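Local coordinates for protein ABC-type phosphate transport system, periplasmic component (Lactobacillus brevis, PDB 4ECF) that probably serves as the solute-binding component of the PstSACB ABC transporter, capturing phosphate outside the cytoplasmic membrane for import, at residues I102-G107 / G168-V173; L124-Q129 / H145-A150; L73-V78 / H209-G214. One frame throughout, in Å; residues are numbered along the deposited sequence. Where two conformers were deposited one is given.

Interaction 1. Residues I102-G107 / G168-V173; sequences IKIFTG and GAISYV
Tyr172 OH is gripped by two donors from strand 123-127, the side-chain ND2 of Asn126 and the backbone N of Arg127, and these fix the far end of a ring that meets Phe105 of the helix. Tyr172 CB points toward the helix, and CG lies between the backbone N and the carbonyl carbon (chi1 40°). The two rings meet obliquely, with centroids 5.9 Å apart and planes at 48°. Their closest atoms are Phe105 CE1 and Tyr172 CE2 at 3.8 Å, with CE1 near the Tyr172 plane at its edge. On the next rim position but one, Phe105 CE2 touches Ile170 CD1 at 3.7 Å, and Phe105 CZ comes 4.3 Å from Ser171 CA. The phenyl tip is thus wedged between Ile170 and Tyr172, side chains two residues apart on the strand. Ile104 adds a looser apolar touch, its CG2 4.1 Å from Ile170 CG2. Ser171 CB points away from the helix, and its OG bonds to Ile125 O. Past Phe105 the helix closes in a Schellman motif at Gly107, and Ile102 O accepts both Thr106 N and Thr106 OG1, the hydroxyl at 2.9 Å. In this two-lobed periplasmic-binding fold, the contact packs the C-terminal turn of helix 98-105 onto strand 169-174. Phe137 of helix 132-140 stacks on Tyr172 and meets Phe105 edge-to-face, while helix 156-165 lies against Ser171 and Val173.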
ATOM      1  N   ILE A 102      -5.590   8.299  16.466  1.00 17.00           N
ATOM      2  CA  ILE A 102      -4.780   9.511  16.337  1.00 17.61           C
ATOM      3  C   ILE A 102      -3.993   9.713  17.624  1.00 17.89           C
ATOM      4  O   ILE A 102      -2.802   9.957  17.607  1.00 18.87           O
ATOM      5  CB  ILE A 102      -5.634  10.725  16.035  1.00 18.35           C
ATOM      6  CG1 ILE A 102      -6.127  10.682  14.593  1.00 19.01           C
ATOM      7  CG2 ILE A 102      -4.848  12.023  16.249  1.00 18.15           C
ATOM      8  CD1 ILE A 102      -7.266  11.629  14.263  1.00 19.85           C
ATOM      9  N   LYS A 103      -4.676   9.563  18.745  1.00 16.71           N
ATOM     10  CA  LYS A 103      -4.042   9.762  20.049  1.00 18.18           C
ATOM     11  C   LYS A 103      -2.939   8.749  20.248  1.00 17.65           C
ATOM     12  O   LYS A 103      -1.952   9.057  20.907  1.00 17.73           O
ATOM     13  CB  LYS A 103      -5.053   9.726  21.194  1.00 20.06           C
ATOM     14  CG  LYS A 103      -5.921  10.986  21.264  1.00 21.01           C
ATOM     15  CD  LYS A 103      -6.877  10.879  22.444  1.00 27.32           C
ATOM     16  CE  LYS A 103      -7.560  12.184  22.751  1.00 36.41           C
ATOM     17  NZ  LYS A 103      -8.349  11.991  24.000  1.00 39.12           N
ATOM     18  N   ILE A 104      -3.109   7.525  19.762  1.00 16.40           N
ATOM     19  CA  ILE A 104      -2.016   6.539  19.874  1.00 16.28           C
ATOM     20  C   ILE A 104      -0.810   6.924  19.031  1.00 17.01           C
ATOM     21  O   ILE A 104       0.325   6.914  19.516  1.00 19.25           O
ATOM     22  CB  ILE A 104      -2.524   5.098  19.579  1.00 16.22           C
ATOM     23  CG1 ILE A 104      -3.422   4.658  20.754  1.00 17.91           C
ATOM     24  CG2 ILE A 104      -1.362   4.115  19.300  1.00 18.46           C
ATOM     25  CD1 ILE A 104      -4.166   3.350  20.572  1.00 20.09           C
ATOM     26  N   PHE A 105      -1.036   7.246  17.769  1.00 15.80           N
ATOM     27  CA  PHE A 105       0.086   7.561  16.863  1.00 17.05           C
ATOM     28  C   PHE A 105       0.776   8.896  17.173  1.00 19.47           C
ATOM     29  O   PHE A 105       1.951   9.063  16.838  1.00 22.69           O
ATOM     30  CB  PHE A 105      -0.344   7.431  15.396  1.00 18.51           C
ATOM     31  CG  PHE A 105      -0.177   6.026  14.860  1.00 17.36           C
ATOM     32  CD1 PHE A 105       1.036   5.626  14.327  1.00 17.41           C
ATOM     33  CD2 PHE A 105      -1.173   5.075  15.003  1.00 18.56           C
ATOM     34  CE1 PHE A 105       1.217   4.313  13.862  1.00 18.66           C
ATOM     35  CE2 PHE A 105      -1.008   3.778  14.552  1.00 17.86           C
ATOM     36  CZ  PHE A 105       0.206   3.392  13.998  1.00 19.16           C
ATOM     37  N   THR A 106       0.063   9.817  17.819  1.00 19.74           N
ATOM     38  CA  THR A 106       0.686  11.050  18.286  1.00 19.77           C
ATOM     39  C   THR A 106       1.354  10.939  19.637  1.00 20.11           C
ATOM     40  O   THR A 106       1.973  11.929  20.106  1.00 22.07           O
ATOM     41  CB  THR A 106      -0.298  12.219  18.285  1.00 22.91           C
ATOM     42  OG1 THR A 106      -1.329  11.925  19.203  1.00 27.06           O
ATOM     43  CG2 THR A 106      -0.830  12.462  16.859  1.00 26.50           C
ATOM     44  N   GLY A 107       1.177   9.816  20.343  1.00 19.45           N
ATOM     45  CA  GLY A 107       1.784   9.634  21.663  1.00 21.23           C
ATOM     46  C   GLY A 107       0.988  10.148  22.848  1.00 21.63           C
ATOM     47  O   GLY A 107       1.490  10.182  23.972  1.00 24.76           O
ATOM     48  N   GLY A 168       2.927  -5.212  22.509  1.00 22.08           N
ATOM     49  CA  GLY A 168       2.456  -3.833  22.537  1.00 19.71           C
ATOM     50  C   GLY A 168       2.433  -3.121  21.181  1.00 19.39           C
ATOM     51  O   GLY A 168       1.989  -1.994  21.111  1.00 18.92           O
ATOM     52  N   ALA A 169       2.914  -3.775  20.120  1.00 19.59           N
ATOM     53  CA  ALA A 169       3.164  -3.093  18.820  1.00 18.64           C
ATOM     54  C   ALA A 169       1.891  -2.774  18.031  1.00 18.87           C
ATOM     55  O   ALA A 169       0.973  -3.576  17.980  1.00 19.18           O
ATOM     56  CB  ALA A 169       4.104  -3.928  17.948  1.00 19.67           C
ATOM     57  N   ILE A 170       1.910  -1.603  17.413  1.00 16.29           N
ATOM     58  CA  ILE A 170       0.984  -1.241  16.366  1.00 16.28           C
ATOM     59  C   ILE A 170       1.707  -0.638  15.161  1.00 17.14           C
ATOM     60  O   ILE A 170       2.625   0.118  15.295  1.00 18.08           O
ATOM     61  CB  ILE A 170      -0.108  -0.293  16.919  1.00 15.73           C
ATOM     62  CG1 ILE A 170      -1.115   0.059  15.842  1.00 15.47           C
ATOM     63  CG2 ILE A 170       0.521   0.972  17.557  1.00 16.73           C
ATOM     64  CD1 ILE A 170      -2.363   0.802  16.336  1.00 15.37           C
ATOM     65  N   SER A 171       1.215  -0.969  13.970  1.00 15.65           N
ATOM     66  CA  SER A 171       1.698  -0.382  12.713  1.00 16.95           C
ATOM     67  C   SER A 171       0.556  -0.400  11.703  1.00 17.23           C
ATOM     68  O   SER A 171      -0.625  -0.482  12.067  1.00 17.36           O
ATOM     69  CB  SER A 171       2.926  -1.096  12.168  1.00 18.83           C
ATOM     70  OG  SER A 171       3.580  -0.292  11.191  1.00 19.10           O
ATOM     71  N   TYR A 172       0.935  -0.253  10.458  1.00 17.90           N
ATOM     72  CA  TYR A 172      -0.034  -0.225   9.355  1.00 19.67           C
ATOM     73  C   TYR A 172       0.555  -0.971   8.179  1.00 19.30           C
ATOM     74  O   TYR A 172       1.755  -0.872   7.924  1.00 18.82           O
ATOM     75  CB  TYR A 172      -0.375   1.230   9.021  1.00 19.53           C
ATOM     76  CG  TYR A 172       0.790   2.145   9.055  1.00 18.50           C
ATOM     77  CD1 TYR A 172       1.633   2.265   7.976  1.00 19.79           C
ATOM     78  CD2 TYR A 172       1.150   2.829  10.232  1.00 17.71           C
ATOM     79  CE1 TYR A 172       2.742   3.094   8.005  1.00 20.86           C
ATOM     80  CE2 TYR A 172       2.244   3.662  10.277  1.00 20.89           C
ATOM     81  CZ  TYR A 172       3.062   3.794   9.151  1.00 21.89           C
ATOM     82  OH  TYR A 172       4.168   4.625   9.196  1.00 22.04           O
ATOM     83  N   VAL A 173      -0.306  -1.655   7.403  1.00 17.93           N
ATOM     84  CA  VAL A 173       0.132  -2.446   6.286  1.00 19.21           C
ATOM     85  C   VAL A 173      -0.997  -2.643   5.296  1.00 19.96           C
ATOM     86  O   VAL A 173      -2.187  -2.596   5.647  1.00 17.50           O
ATOM     87  CB  VAL A 173       0.698  -3.823   6.736  1.00 21.76           C
ATOM     88  CG1 VAL A 173      -0.418  -4.823   7.089  1.00 18.49           C
ATOM     89  CG2 VAL A 173       1.746  -4.313   5.760  1.00 25.00           C
TER

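Interaction 2. Residues L124-Q129 / H145-A150; sequences LINRAQ and HRSKTA. With PO4 (phosphate ion), chain B.
Ala150 sets its methyl group against Leu124 and Asn126, two strand residues whose side chains both point toward the loop. Ala150 CB sits 3.7 Å from Leu124 CB, 3.4 Å from Leu124 O and 3.2 Å from Asn126 OD1, a tight fit in which one small apolar group faces two oxygens. On the loop side Asn126 CG also lies 4.1 Å from Ser147 CB, while Tyr172, outside the two segments, holds ND2 and so helps to fix the amide's rotation. Leu124 reaches farther along the loop: Leu124 CD1 meets Lys148 CB at 3.8 Å and also touches CD of that extended chain, the two side chains crossing at about a right angle. No hydrogen bond joins the two segments, so van der Waals fit carries the contact. One residue beyond Asn126, Arg127 grasps the bound phosphate. Arg127 NH2 donates to PO4 O3 in the guanidinium plane (2.8 Å, 164°), and Arg127 NH1 makes a weak, bent bond to PO4 O1. Ser131, Thr133, Thr12 and Thr41 also bind the ion, which links this strand end to the phosphate site. The loop 145-150 leads into strand 151-153, which runs parallel to strand 123-127 and shares backbone bonds with Asn126; helix 98-105 packs on Leu124 and Asn126, and helix 132-140 comes up against Asn126, Arg127 and Gln129.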
ATOM      1  N   LEU A 124       4.940   2.012  18.997  1.00 19.83           N
ATOM      2  CA  LEU A 124       4.637   2.439  17.636  1.00 18.19           C
ATOM      3  C   LEU A 124       5.716   1.920  16.710  1.00 18.99           C
ATOM      4  O   LEU A 124       6.923   2.029  16.998  1.00 20.75           O
ATOM      5  CB  LEU A 124       4.560   3.983  17.540  1.00 20.57           C
ATOM      6  CG  LEU A 124       3.507   4.661  18.408  1.00 20.79           C
ATOM      7  CD1 LEU A 124       3.654   6.175  18.278  1.00 22.61           C
ATOM      8  CD2 LEU A 124       2.096   4.187  18.088  1.00 19.03           C
ATOM      9  N   ILE A 125       5.274   1.354  15.589  1.00 17.17           N
ATOM     10  CA  ILE A 125       6.173   0.960  14.508  1.00 19.38           C
ATOM     11  C   ILE A 125       5.751   1.723  13.256  1.00 18.50           C
ATOM     12  O   ILE A 125       4.599   1.665  12.852  1.00 18.86           O
ATOM     13  CB  ILE A 125       6.116  -0.568  14.267  1.00 20.89           C
ATOM     14  CG1 ILE A 125       6.373  -1.345  15.568  1.00 23.69           C
ATOM     15  CG2 ILE A 125       7.085  -0.972  13.159  1.00 27.14           C
ATOM     16  CD1 ILE A 125       7.781  -1.266  16.075  1.00 27.27           C
ATOM     17  N   ASN A 126       6.672   2.468  12.661  1.00 17.86           N
ATOM     18  CA  ASN A 126       6.358   3.261  11.474  1.00 19.65           C
ATOM     19  C   ASN A 126       7.142   2.761  10.282  1.00 19.41           C
ATOM     20  O   ASN A 126       8.162   2.062  10.420  1.00 20.40           O
ATOM     21  CB  ASN A 126       6.705   4.742  11.710  1.00 20.08           C
ATOM     22  CG  ASN A 126       5.589   5.480  12.402  1.00 24.85           C
ATOM     23  OD1 ASN A 126       5.804   6.073  13.453  1.00 32.31           O
ATOM     24  ND2 ASN A 126       4.423   5.486  11.810  1.00 22.06           N
ATOM     25  N   ARG A 127       6.666   3.112   9.084  1.00 18.28           N
ATOM     26  CA  ARG A 127       7.520   3.035   7.941  1.00 19.29           C
ATOM     27  C   ARG A 127       8.306   4.327   7.815  1.00 20.32           C
ATOM     28  O   ARG A 127       7.929   5.373   8.375  1.00 23.38           O
ATOM     29  CB  ARG A 127       6.677   2.802   6.674  1.00 18.30           C
ATOM     30  CG  ARG A 127       5.967   1.457   6.627  1.00 20.24           C
ATOM     31  CD  ARG A 127       6.869   0.284   6.210  1.00 20.44           C
ATOM     32  NE  ARG A 127       7.557   0.635   4.973  1.00 20.03           N
ATOM     33  CZ  ARG A 127       6.988   0.587   3.778  1.00 18.42           C
ATOM     34  NH1 ARG A 127       5.743   0.149   3.646  1.00 19.90           N
ATOM     35  NH2 ARG A 127       7.649   1.003   2.729  1.00 17.94           N
ATOM     36  N   ALA A 128       9.368   4.270   7.017  1.00 23.59           N
ATOM     37  CA  ALA A 128      10.141   5.450   6.681  1.00 27.22           C
ATOM     38  C   ALA A 128       9.399   6.410   5.768  1.00 25.07           C
ATOM     39  O   ALA A 128       8.531   6.018   4.982  1.00 25.51           O
ATOM     40  CB  ALA A 128      11.464   5.045   6.055  1.00 31.58           C
ATOM     41  N   GLN A 129       9.752   7.692   5.871  1.00 27.25           N
ATOM     42  CA  GLN A 129       9.253   8.735   4.989  1.00 28.74           C
ATOM     43  C   GLN A 129       9.509   8.339   3.539  1.00 27.60           C
ATOM     44  O   GLN A 129      10.565   7.786   3.225  1.00 30.01           O
ATOM     45  CB  GLN A 129       9.942  10.082   5.264  1.00 35.64           C
ATOM     46  CG  GLN A 129       9.470  10.762   6.529  1.00 44.42           C
ATOM     47  CD  GLN A 129       8.024  11.212   6.441  1.00 52.37           C
ATOM     48  OE1 GLN A 129       7.485  11.418   5.346  1.00 52.85           O
ATOM     49  NE2 GLN A 129       7.384  11.361   7.600  1.00 54.27           N
ATOM     50  N   HIS A 145      -2.584  14.113  10.900  1.00 19.85           N
ATOM     51  CA  HIS A 145      -1.647  14.151  12.017  1.00 19.61           C
ATOM     52  C   HIS A 145      -0.355  13.427  11.666  1.00 21.76           C
ATOM     53  O   HIS A 145      -0.351  12.401  10.989  1.00 24.13           O
ATOM     54  CB  HIS A 145      -2.267  13.559  13.258  1.00 20.94           C
ATOM     55  CG  HIS A 145      -3.315  14.425  13.878  1.00 21.61           C
ATOM     56  ND1 HIS A 145      -3.039  15.272  14.905  1.00 23.99           N
ATOM     57  CD2 HIS A 145      -4.656  14.632  13.548  1.00 23.49           C
ATOM     58  CE1 HIS A 145      -4.172  15.936  15.246  1.00 23.87           C
ATOM     59  NE2 HIS A 145      -5.149  15.570  14.414  1.00 24.29           N
ATOM     60  N   ARG A 146       0.756  14.000  12.102  1.00 27.26           N
ATOM     61  CA  ARG A 146       2.095  13.382  12.010  1.00 32.99           C
ATOM     62  C   ARG A 146       2.302  12.425  13.156  1.00 33.64           C
ATOM     63  O   ARG A 146       1.880  12.700  14.288  1.00 34.81           O
ATOM     64  CB  ARG A 146       3.195  14.444  12.125  1.00 37.33           C
ATOM     65  CG  ARG A 146       3.221  15.451  10.979  1.00 51.36           C
ATOM     66  CD  ARG A 146       3.607  14.807   9.656  1.00 62.77           C
ATOM     67  NE  ARG A 146       2.463  14.149   9.023  1.00 68.74           N
ATOM     68  CZ  ARG A 146       1.659  14.704   8.114  1.00 59.44           C
ATOM     69  NH1 ARG A 146       1.839  15.948   7.667  1.00 61.17           N
ATOM     70  NH2 ARG A 146       0.656  13.992   7.645  1.00 56.03           N
ATOM     71  N   SER A 147       2.951  11.290  12.880  1.00 32.71           N
ATOM     72  CA  SER A 147       3.241  10.309  13.901  0.50 33.89           C
ATOM     73  C   SER A 147       4.323  10.831  14.848  1.00 36.27           C
ATOM     74  O   SER A 147       5.220  11.571  14.421  1.00 49.26           O
ATOM     75  CB  SER A 147       3.691   9.007  13.220  0.50 33.72           C
ATOM     76  OG  SER A 147       2.695   8.574  12.310  0.50 29.92           O
ATOM     77  N   LYS A 148       4.208  10.453  16.107  1.00 33.14           N
ATOM     78  CA  LYS A 148       5.274  10.506  17.071  1.00 33.45           C
ATOM     79  C   LYS A 148       6.497   9.735  16.489  1.00 30.15           C
ATOM     80  O   LYS A 148       6.326   8.715  15.861  1.00 24.70           O
ATOM     81  CB  LYS A 148       4.752   9.798  18.336  1.00 30.67           C
ATOM     82  CG  LYS A 148       5.721   9.721  19.524  1.00 37.14           C
ATOM     83  CD  LYS A 148       5.127   8.864  20.644  1.00 33.86           C
ATOM     84  CE  LYS A 148       6.129   8.388  21.693  1.00 43.09           C
ATOM     85  NZ  LYS A 148       5.433   7.694  22.836  1.00 33.73           N
ATOM     86  N   THR A 149       7.717  10.235  16.701  1.00 35.17           N
ATOM     87  CA  THR A 149       8.960   9.509  16.375  1.00 32.44           C
ATOM     88  C   THR A 149       8.970   8.097  16.998  1.00 35.44           C
ATOM     89  O   THR A 149       8.764   7.951  18.214  1.00 33.59           O
ATOM     90  CB  THR A 149      10.178  10.321  16.891  1.00 39.37           C
ATOM     91  OG1 THR A 149      10.193  11.581  16.213  1.00 38.50           O
ATOM     92  CG2 THR A 149      11.520   9.582  16.652  1.00 38.18           C
ATOM     93  N   ALA A 150       9.241   7.086  16.160  1.00 32.71           N
ATOM     94  CA  ALA A 150       9.052   5.649  16.475  1.00 31.69           C
ATOM     95  C   ALA A 150      10.186   4.857  15.812  1.00 30.60           C
ATOM     96  O   ALA A 150      10.832   5.341  14.867  1.00 33.17           O
ATOM     97  CB  ALA A 150       7.714   5.111  15.893  1.00 28.74           C
TER
HETATM   98  P   PO4 B 300       5.106   1.386   0.244  1.00 16.89           P
HETATM   99  O1  PO4 B 300       4.553   1.699   1.629  1.00 18.46           O
HETATM  100  O2  PO4 B 300       5.400   2.597  -0.564  1.00 15.66           O
HETATM  101  O3  PO4 B 300       6.285   0.454   0.300  1.00 16.14           O
HETATM  102  O4  PO4 B 300       4.000   0.542  -0.559  1.00 16.24           O

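Interaction 3. Residues L73-V78 / H209-G214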
ATOM      1  N   LEU A  73       6.391  11.699 -16.594  1.00 21.35           N
ATOM      2  CA  LEU A  73       5.995  10.337 -16.331  1.00 19.85           C
ATOM      3  C   LEU A  73       4.632  10.093 -16.916  1.00 21.71           C
ATOM      4  O   LEU A  73       3.850  11.027 -17.118  1.00 24.85           O
ATOM      5  CB  LEU A  73       5.987  10.054 -14.832  1.00 21.18           C
ATOM      6  CG  LEU A  73       7.299  10.326 -14.090  1.00 21.24           C
ATOM      7  CD1 LEU A  73       7.179  10.050 -12.579  1.00 19.91           C
ATOM      8  CD2 LEU A  73       8.414   9.518 -14.717  1.00 18.63           C
ATOM      9  N   VAL A  74       4.358   8.820 -17.199  1.00 18.56           N
ATOM     10  CA  VAL A  74       3.050   8.376 -17.675  1.00 17.37           C
ATOM     11  C   VAL A  74       2.455   7.383 -16.665  1.00 17.44           C
ATOM     12  O   VAL A  74       3.037   6.344 -16.379  1.00 19.10           O
ATOM     13  CB  VAL A  74       3.095   7.733 -19.062  1.00 20.75           C
ATOM     14  CG1 VAL A  74       1.711   7.281 -19.508  1.00 20.53           C
ATOM     15  CG2 VAL A  74       3.676   8.736 -20.077  1.00 18.66           C
ATOM     16  N   ASP A  75       1.292   7.743 -16.143  1.00 16.78           N
ATOM     17  CA  ASP A  75       0.550   6.964 -15.170  1.00 17.32           C
ATOM     18  C   ASP A  75      -0.155   5.768 -15.802  1.00 16.89           C
ATOM     19  O   ASP A  75      -0.635   5.841 -16.948  1.00 18.38           O
ATOM     20  CB  ASP A  75      -0.472   7.897 -14.469  1.00 19.04           C
ATOM     21  CG  ASP A  75      -1.056   7.294 -13.204  1.00 23.93           C
ATOM     22  OD1 ASP A  75      -0.478   6.307 -12.710  1.00 18.80           O
ATOM     23  OD2 ASP A  75      -2.082   7.818 -12.711  1.00 24.55           O
ATOM     24  N   HIS A  76      -0.224   4.680 -15.055  1.00 16.06           N
ATOM     25  CA  HIS A  76      -1.066   3.526 -15.410  1.00 17.45           C
ATOM     26  C   HIS A  76      -1.594   2.965 -14.133  1.00 18.04           C
ATOM     27  O   HIS A  76      -0.830   2.469 -13.305  1.00 19.63           O
ATOM     28  CB  HIS A  76      -0.301   2.430 -16.146  1.00 16.49           C
ATOM     29  CG  HIS A  76       0.510   2.916 -17.332  1.00 15.79           C
ATOM     30  ND1 HIS A  76       1.754   3.452 -17.207  1.00 17.50           N
ATOM     31  CD2 HIS A  76       0.192   2.941 -18.672  1.00 17.70           C
ATOM     32  CE1 HIS A  76       2.216   3.786 -18.429  1.00 16.10           C
ATOM     33  NE2 HIS A  76       1.259   3.470 -19.336  1.00 17.05           N
ATOM     34  N   ARG A  77      -2.868   3.163 -13.872  1.00 16.80           N
ATOM     35  CA  ARG A  77      -3.470   2.610 -12.653  1.00 16.23           C
ATOM     36  C   ARG A  77      -3.920   1.178 -12.877  1.00 16.98           C
ATOM     37  O   ARG A  77      -4.478   0.867 -13.945  1.00 17.93           O
ATOM     38  CB  ARG A  77      -4.589   3.505 -12.122  1.00 16.35           C
ATOM     39  CG  ARG A  77      -4.074   4.693 -11.335  1.00 19.79           C
ATOM     40  CD  ARG A  77      -5.193   5.537 -10.761  1.00 19.49           C
ATOM     41  NE  ARG A  77      -5.803   6.425 -11.760  1.00 20.01           N
ATOM     42  CZ  ARG A  77      -6.816   7.226 -11.479  1.00 19.54           C
ATOM     43  NH1 ARG A  77      -7.367   7.199 -10.270  1.00 21.02           N
ATOM     44  NH2 ARG A  77      -7.292   8.039 -12.401  1.00 20.16           N
ATOM     45  N   VAL A  78      -3.684   0.298 -11.895  1.00 16.39           N
ATOM     46  CA  VAL A  78      -3.882  -1.136 -12.073  1.00 14.85           C
ATOM     47  C   VAL A  78      -4.716  -1.789 -10.990  1.00 17.01           C
ATOM     48  O   VAL A  78      -5.149  -2.917 -11.140  1.00 19.58           O
ATOM     49  CB  VAL A  78      -2.513  -1.842 -12.211  1.00 14.31           C
ATOM     50  CG1 VAL A  78      -1.712  -1.263 -13.380  1.00 16.47           C
ATOM     51  CG2 VAL A  78      -1.683  -1.822 -10.917  1.00 16.15           C
ATOM     52  N   HIS A 209      -0.190   2.289  -8.923  1.00 16.75           N
ATOM     53  CA  HIS A 209       0.292   2.882 -10.178  1.00 15.72           C
ATOM     54  C   HIS A 209       1.533   2.178 -10.691  1.00 15.57           C
ATOM     55  O   HIS A 209       2.453   1.870  -9.889  1.00 15.93           O
ATOM     56  CB  HIS A 209       0.691   4.325  -9.954  1.00 15.39           C
ATOM     57  CG  HIS A 209      -0.376   5.202  -9.386  1.00 17.34           C
ATOM     58  ND1 HIS A 209      -1.012   6.146 -10.115  1.00 18.78           N
ATOM     59  CD2 HIS A 209      -0.783   5.357  -8.082  1.00 18.84           C
ATOM     60  CE1 HIS A 209      -1.846   6.858  -9.296  1.00 17.71           C
ATOM     61  NE2 HIS A 209      -1.717   6.349  -8.048  1.00 17.86           N
ATOM     62  N   LEU A 210       1.585   1.947 -12.000  1.00 16.96           N
ATOM     63  CA  LEU A 210       2.818   1.480 -12.683  1.00 13.28           C
ATOM     64  C   LEU A 210       3.267   2.640 -13.568  1.00 15.42           C
ATOM     65  O   LEU A 210       2.716   2.830 -14.636  1.00 15.31           O
ATOM     66  CB  LEU A 210       2.571   0.224 -13.504  1.00 14.81           C
ATOM     67  CG  LEU A 210       2.073  -1.019 -12.740  1.00 15.39           C
ATOM     68  CD1 LEU A 210       1.918  -2.200 -13.674  1.00 16.85           C
ATOM     69  CD2 LEU A 210       2.998  -1.371 -11.591  1.00 16.63           C
ATOM     70  N   TYR A 211       4.110   3.518 -13.071  1.00 15.32           N
ATOM     71  CA  TYR A 211       4.611   4.632 -13.834  1.00 14.74           C
ATOM     72  C   TYR A 211       5.720   4.251 -14.777  1.00 13.66           C
ATOM     73  O   TYR A 211       6.623   3.469 -14.408  1.00 16.24           O
ATOM     74  CB  TYR A 211       5.151   5.705 -12.859  1.00 14.77           C
ATOM     75  CG  TYR A 211       4.072   6.656 -12.353  1.00 15.64           C
ATOM     76  CD1 TYR A 211       3.586   7.693 -13.167  1.00 17.30           C
ATOM     77  CD2 TYR A 211       3.484   6.478 -11.101  1.00 16.18           C
ATOM     78  CE1 TYR A 211       2.605   8.562 -12.699  1.00 17.69           C
ATOM     79  CE2 TYR A 211       2.491   7.355 -10.623  1.00 18.15           C
ATOM     80  CZ  TYR A 211       2.032   8.364 -11.417  1.00 17.59           C
ATOM     81  OH  TYR A 211       1.050   9.242 -10.948  1.00 18.41           O
ATOM     82  N   THR A 212       5.691   4.895 -15.948  1.00 15.87           N
ATOM     83  CA  THR A 212       6.780   4.830 -16.940  1.00 15.55           C
ATOM     84  C   THR A 212       7.308   6.226 -17.276  1.00 14.85           C
ATOM     85  O   THR A 212       6.662   7.235 -17.011  1.00 16.76           O
ATOM     86  CB  THR A 212       6.337   4.086 -18.210  1.00 17.55           C
ATOM     87  OG1 THR A 212       5.283   4.813 -18.843  1.00 16.73           O
ATOM     88  CG2 THR A 212       5.895   2.595 -17.861  1.00 16.26           C
ATOM     89  N   LYS A 213       8.546   6.261 -17.767  1.00 16.46           N
ATOM     90  CA  LYS A 213       9.160   7.506 -18.270  1.00 17.19           C
ATOM     91  C   LYS A 213       8.900   7.572 -19.743  1.00 17.62           C
ATOM     92  O   LYS A 213       9.491   6.823 -20.535  1.00 20.09           O
ATOM     93  CB  LYS A 213      10.657   7.535 -17.988  1.00 21.37           C
ATOM     94  CG  LYS A 213      11.277   8.939 -18.215  1.00 22.24           C
ATOM     95  CD  LYS A 213      12.682   9.024 -17.650  1.00 27.69           C
ATOM     96  CE  LYS A 213      13.286  10.375 -18.025  1.00 32.11           C
ATOM     97  NZ  LYS A 213      14.357  10.809 -17.099  1.00 37.72           N
ATOM     98  N   GLY A 214       7.953   8.423 -20.099  1.00 17.81           N
ATOM     99  CA  GLY A 214       7.398   8.467 -21.452  1.00 18.16           C
ATOM    100  C   GLY A 214       6.433   7.347 -21.664  1.00 17.15           C
ATOM    101  O   GLY A 214       6.205   6.516 -20.768  1.00 18.89           O
TER
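An antiparallel strand pair, interrupted midway, joins the start of strand 73-87 to the end of strand 205-213 in the mixed sheet of this periplasmic-binding fold. Val74 and Thr212 form a hydrogen-bonded pair, Val74 N to Thr212 O at 2.8 Å and Thr212 N to Val74 O at 3.1 Å. Leu73 with Lys213 and Arg77 with His209 are non-hydrogen-bonded pairs whose side chains share the opposite face from Val74 and Thr212. At the interruption the connection is partly made by side chains. His76 O accepts Leu210 N, and the His76 ring returns a bond from ND1 to Leu210 O (2.8 Å); with His76 CG anti to the carbonyl carbon (chi1 -51°), the ring meets Leu210 O edge-on through ND1. Asp75 turns its carboxylate to His209: His209 ND1 donates to Asp75 OD1 at 2.7 Å and 169°, in the imidazole plane and on the syn side of the oxygen. The same Asp75 OD1 lies over one face of the Tyr211 ring, 3.5 Å from Tyr211 CZ and offset toward the rim, while Tyr211 CD1 rests 3.8 Å from Leu73 CB. Tyr211 OH accepts the backbone N of Ala62. An alanine at Tyr211 would probably leave the Asp75 carboxylate without its aromatic floor, open a gap beside Leu73 and deprive the Ala62 amide of its acceptor. Arg77 lies alongside His209, their flat groups 10° from parallel, and Arg77 also makes a cation-pi contact with Tyr207. Helix 218-228 packs on His76 and Thr212. Where the strand ends, Thr212 OG1 donates to Gly214 O at 2.7 Å, approaching nearly along the C=O axis.

From the N terminus, residues 73-78 come first and open interaction 3. Strand 73-87 then leads to helix 98-105, whose end opens interaction 1, and on to strand 123-127, which opens interaction 2. The loops close in reverse order, at 145-150, 168-173 and 209-214, so interaction 2 nests inside 1 and 1 inside 3, with no crossing. Interactions 1 and 2 touch, centres 8 Å apart: Phe105 O probably accepts a hydrogen bond from Lys148 N. Interaction 3 lies about 32 Å from interaction 1, centre to centre, across the chain's middle. The same sheet reaches all three, strand 73-87 pairing with both 205-213 and 169-174.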